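Local coordinates for threonine phosphate decarboxylase-like enzyme (Sulfurospirillum multivorans, PDB 6OUX), which catalyses the pyridoxal phosphate-dependent decarboxylation of L-serine O-phosphate to ethanolamine O-phosphate, a precursor in norcobamide biosynthesis, at residues S340-I343 with S344-V348. Residues are numbered along the deposited sequence; the frame is centred on the assembly and turned at random.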
# COMPACT_ATOMS: atom_id res chain seq x y z
N SER A 340 12.45 31.19 2.00
CA SER A 340 12.34 31.17 0.48
C SER A 340 13.62 31.64 -0.24
O SER A 340 14.07 31.02 -1.21
CB SER A 340 11.10 31.99 -0.02
OG SER A 340 11.19 33.36 0.44
N PHE A 341 14.25 32.67 0.29
CA PHE A 341 15.52 33.16 -0.19
C PHE A 341 16.59 32.09 -0.10
O PHE A 341 17.29 31.87 -1.05
CB PHE A 341 15.98 34.36 0.63
CG PHE A 341 17.40 34.76 0.36
CD1 PHE A 341 17.75 35.42 -0.84
CD2 PHE A 341 18.39 34.48 1.28
CE1 PHE A 341 19.07 35.74 -1.09
CE2 PHE A 341 19.71 34.81 1.02
CZ PHE A 341 20.05 35.42 -0.15
N VAL A 342 16.67 31.42 1.04
CA VAL A 342 17.66 30.39 1.29
C VAL A 342 17.39 29.18 0.45
O VAL A 342 18.30 28.66 -0.19
CB VAL A 342 17.81 30.06 2.79
CG1 VAL A 342 18.84 28.96 3.03
CG2 VAL A 342 18.25 31.29 3.49
N ILE A 343 16.15 28.74 0.41
CA ILE A 343 15.75 27.58 -0.42
C ILE A 343 16.02 27.75 -1.92
O ILE A 343 16.55 26.84 -2.57
CB ILE A 343 14.32 27.17 -0.11
CG1 ILE A 343 14.25 26.68 1.33
CG2 ILE A 343 13.77 26.12 -1.08
CD1 ILE A 343 12.83 26.73 1.96
N SER A 344 15.74 28.94 -2.46
CA SER A 344 16.00 29.24 -3.84
C SER A 344 17.50 29.32 -4.15
O SER A 344 17.95 28.82 -5.17
CB SER A 344 15.29 30.53 -4.22
OG SER A 344 13.91 30.37 -4.12
N ALA A 345 18.28 29.91 -3.28
CA ALA A 345 19.70 29.98 -3.53
C ALA A 345 20.36 28.61 -3.46
O ALA A 345 21.24 28.30 -4.29
CB ALA A 345 20.39 30.94 -2.57
N LEU A 346 19.93 27.77 -2.50
CA LEU A 346 20.42 26.41 -2.42
C LEU A 346 20.12 25.65 -3.69
O LEU A 346 20.97 24.88 -4.18
CB LEU A 346 19.81 25.67 -1.21
CG LEU A 346 20.38 26.11 0.15
CD1 LEU A 346 19.46 25.73 1.29
CD2 LEU A 346 21.77 25.52 0.35
N LEU A 347 18.91 25.78 -4.21
CA LEU A 347 18.54 25.04 -5.45
C LEU A 347 19.40 25.57 -6.65
O LEU A 347 20.13 24.81 -7.33
CB LEU A 347 17.05 25.19 -5.76
CG LEU A 347 16.18 24.27 -4.90
CD1 LEU A 347 14.70 24.60 -5.05
CD2 LEU A 347 16.47 22.81 -5.24
N VAL A 348 19.33 26.87 -6.85
CA VAL A 348 19.84 27.46 -8.10
C VAL A 348 21.37 27.37 -8.12
O VAL A 348 21.97 27.03 -9.11
CB VAL A 348 19.31 28.92 -8.26
CG1 VAL A 348 20.04 29.72 -9.33
CG2 VAL A 348 17.83 28.91 -8.59
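The carbonyl oxygen of S340 takes two donors from S344, one turn further along the alpha-helix 339-350, which packs against strand 352-356 in the mixed sheet of the C-terminal small domain of this fold-type I, PLP-dependent enzyme of the aminotransferase class I and II family. One is the ordinary i to i+4 bond, with S344 N 2.9 Å from S340 O. The other comes from the hydroxyl: with OG set beside its own backbone N (chi1 -64°), the side chain folds back along the helix and S344 OG lies 3.0 Å from S340 O. The two donors approach from opposite faces of the carbonyl plane, S344 OG tilted from it by 30°. The same hydroxyl also bonds T14 OG1, tying this turn to helix 11-19. Replacing S344 by an alanine would keep the backbone bond but would probably deprive S340 O of its second donor and T14 OG1 of this hydroxyl, weakening the tie to helix 11-19.

Next, F341 O accepts A345 N at 3.1 Å, while the side chains of both residues rest on I388 of helix 375-388. V342 meets L346 through backbone and side chain alike. L346 N is bonded to V342 O at 3.0 Å, and the two side chains run alongside each other in the same direction. The V342 methyl CG1, anti to the backbone N (chi1 179°), sits beside the carbonyl carbon and reaches L346 CD1 at 3.7 Å. L346 also packs on V354 of strand 352-356.

I343 shares V354 with L346 and touches T356 too; its side chain is about 7 Å from that of R355, a residue assigned to O-phospho-L-serine binding. Toward L347 its apolar contact is looser, I343 CG2 lying 4.4 Å from L347 CD1, whereas L347 CG settles 3.5 Å from I343 O, the oxygen that accepts L347 N.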